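Whirlin (Mus musculus, PDB 6FDD) takes part in hearing and vision as a scaffold of the USH2 complex, needed to elongate and maintain hair-cell stereocilia. Local coordinates at residues L63-R67 / F78-R84. Residues are numbered along the deposited sequence; the frame is centred on the assembly and turned at random.
Sequences LSEVR and FDHLVLR
Arg67 crosses from helix 62-67 to helix 75-81 past the ring of Phe78 and ends with Asp79 at the edge of its guanidinium and Arg84 over one face. Its CB sits 3.6 Å from Phe78 CE1, approaching the ring obliquely, and CG touches the same ring corner at CE1 and CD1. With CG anti to the backbone N (chi1 -165°) and the chain extended as far as NE, the apolar methylenes rest against this corner while the charged group is carried past it. CD lies near both Asp79 OD1 and Arg84 NH1. Beyond it, NE donates to Asp79 OD1 at 2.8 Å and NH2 to OD2 at 2.9 Å, a side-on, bidentate salt bridge that is almost straight and uses the syn lone pair of each oxygen. Carboxylate and guanidinium are nearly coplanar, which fixes the rotation of both. The whole is a corner of the compact helical bundle of HHD2, whirlin's second harmonin-homology domain, where Phe78 also reaches Val47 of helix 43-53. The Arg84 guanidinium stacks flat on that of Arg67, with planes 10° apart and centres 3.6 Å apart; Asp79 probably offsets part of the like-charge repulsion. Deeper in, Leu63 O lies at the ring edge, near its plane, by Phe78 CZ, and Val66 CG1 approaches CE2 at 4.0 Å. Val82, buried just after helix 75-81, is suitably apolar and lays CG1 3.8 Å from Leu63 CB.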
loop_
_atom_site.group_PDB
_atom_site.type_symbol
_atom_site.label_atom_id
_atom_site.label_comp_id
_atom_site.label_asym_id
_atom_site.label_seq_id
_atom_site.Cartn_x
_atom_site.Cartn_y
_atom_site.Cartn_z
ATOM N N LEU A 63 4.436 -0.664 -3.125
ATOM C CA LEU A 63 4.302 0.562 -2.314
ATOM C C LEU A 63 4.463 1.846 -3.137
ATOM O O LEU A 63 3.824 2.851 -2.799
ATOM C CB LEU A 63 5.214 0.565 -1.078
ATOM C CG LEU A 63 4.797 -0.422 0.013
ATOM C CD1 LEU A 63 5.945 -0.746 0.930
ATOM C CD2 LEU A 63 3.601 0.098 0.799
ATOM N N SER A 64 5.245 1.804 -4.252
ATOM C CA SER A 64 5.365 2.979 -5.137
ATOM C C SER A 64 4.022 3.238 -5.850
ATOM O O SER A 64 3.674 4.394 -6.086
ATOM C CB SER A 64 6.511 2.830 -6.134
ATOM O OG SER A 64 6.315 1.739 -7.017
ATOM N N GLU A 65 3.239 2.172 -6.122
ATOM C CA GLU A 65 1.902 2.316 -6.713
ATOM C C GLU A 65 0.924 2.819 -5.657
ATOM O O GLU A 65 0.086 3.665 -5.957
ATOM C CB GLU A 65 1.411 0.999 -7.331
ATOM C CG GLU A 65 2.333 0.396 -8.386
ATOM C CD GLU A 65 2.365 1.058 -9.753
ATOM O OE1 GLU A 65 1.616 2.036 -9.982
ATOM O OE2 GLU A 65 3.143 0.576 -10.608
ATOM N N VAL A 66 1.051 2.324 -4.396
ATOM C CA VAL A 66 0.216 2.771 -3.267
ATOM C C VAL A 66 0.416 4.267 -3.019
ATOM O O VAL A 66 -0.547 4.969 -2.726
ATOM C CB VAL A 66 0.465 1.916 -1.987
ATOM C CG1 VAL A 66 -0.180 2.528 -0.738
ATOM C CG2 VAL A 66 -0.009 0.483 -2.193
ATOM N N ARG A 67 1.660 4.757 -3.138
ATOM C CA ARG A 67 1.992 6.171 -2.928
ATOM C C ARG A 67 1.090 7.102 -3.753
ATOM O O ARG A 67 0.635 8.124 -3.245
ATOM C CB ARG A 67 3.472 6.434 -3.258
ATOM C CG ARG A 67 3.964 7.771 -2.736
ATOM C CD ARG A 67 5.383 8.086 -3.161
ATOM N NE ARG A 67 5.811 9.373 -2.608
ATOM C CZ ARG A 67 5.599 10.552 -3.189
ATOM N NH1 ARG A 67 4.976 10.621 -4.363
ATOM N NH2 ARG A 67 6.003 11.668 -2.603
ATOM N N PHE A 78 4.114 9.266 4.705
ATOM C CA PHE A 78 4.303 8.014 3.966
ATOM C C PHE A 78 5.785 7.815 3.597
ATOM O O PHE A 78 6.356 6.751 3.874
ATOM C CB PHE A 78 3.405 7.992 2.708
ATOM C CG PHE A 78 3.468 6.725 1.880
ATOM C CD1 PHE A 78 4.412 6.577 0.871
ATOM C CD2 PHE A 78 2.564 5.686 2.095
ATOM C CE1 PHE A 78 4.465 5.412 0.102
ATOM C CE2 PHE A 78 2.601 4.530 1.308
ATOM C CZ PHE A 78 3.552 4.396 0.323
ATOM N N ASP A 79 6.412 8.850 2.998
ATOM C CA ASP A 79 7.818 8.834 2.575
ATOM C C ASP A 79 8.779 8.671 3.755
ATOM O O ASP A 79 9.840 8.087 3.591
ATOM C CB ASP A 79 8.157 10.110 1.785
ATOM C CG ASP A 79 7.480 10.195 0.427
ATOM O OD1 ASP A 79 7.002 9.145 -0.070
ATOM O OD2 ASP A 79 7.436 11.311 -0.147
ATOM N N HIS A 80 8.390 9.148 4.945
ATOM C CA HIS A 80 9.232 9.015 6.130
ATOM C C HIS A 80 9.403 7.544 6.560
ATOM O O HIS A 80 10.437 7.202 7.144
ATOM C CB HIS A 80 8.711 9.885 7.271
ATOM C CG HIS A 80 9.716 10.150 8.355
ATOM N ND1 HIS A 80 10.992 10.641 8.068
ATOM C CD2 HIS A 80 9.595 10.013 9.696
ATOM C CE1 HIS A 80 11.598 10.773 9.238
ATOM N NE2 HIS A 80 10.797 10.422 10.247
ATOM N N LEU A 81 8.434 6.661 6.199
ATOM C CA LEU A 81 8.509 5.224 6.531
ATOM C C LEU A 81 8.816 4.340 5.339
ATOM O O LEU A 81 9.384 3.264 5.515
ATOM C CB LEU A 81 7.208 4.732 7.196
ATOM C CG LEU A 81 6.827 5.324 8.555
ATOM C CD1 LEU A 81 5.621 4.587 9.120
ATOM C CD2 LEU A 81 7.979 5.246 9.561
ATOM N N VAL A 82 8.406 4.766 4.131
ATOM C CA VAL A 82 8.568 3.995 2.893
ATOM C C VAL A 82 9.679 4.605 2.061
ATOM O O VAL A 82 9.537 5.732 1.574
ATOM C CB VAL A 82 7.238 3.908 2.086
ATOM C CG1 VAL A 82 7.413 3.113 0.789
ATOM C CG2 VAL A 82 6.105 3.330 2.932
ATOM N N LEU A 83 10.756 3.846 1.861
ATOM C CA LEU A 83 11.903 4.314 1.093
ATOM C C LEU A 83 11.542 4.498 -0.368
ATOM O O LEU A 83 11.060 3.571 -1.022
ATOM C CB LEU A 83 13.124 3.388 1.252
ATOM C CG LEU A 83 14.411 3.883 0.553
ATOM C CD1 LEU A 83 15.126 4.970 1.365
ATOM C CD2 LEU A 83 15.325 2.736 0.217
ATOM N N ARG A 84 11.736 5.736 -0.836
ATOM C CA ARG A 84 11.503 6.166 -2.207
ATOM C C ARG A 84 12.858 5.992 -2.935
ATOM O O ARG A 84 13.787 6.777 -2.711
ATOM C CB ARG A 84 11.026 7.634 -2.201
ATOM C CG ARG A 84 10.427 8.119 -3.511
ATOM C CD ARG A 84 9.178 8.945 -3.263
ATOM N NE ARG A 84 8.987 10.000 -4.264
ATOM C CZ ARG A 84 8.356 9.837 -5.424
ATOM N NH1 ARG A 84 7.860 8.652 -5.759
ATOM N NH2 ARG A 84 8.228 10.856 -6.264
#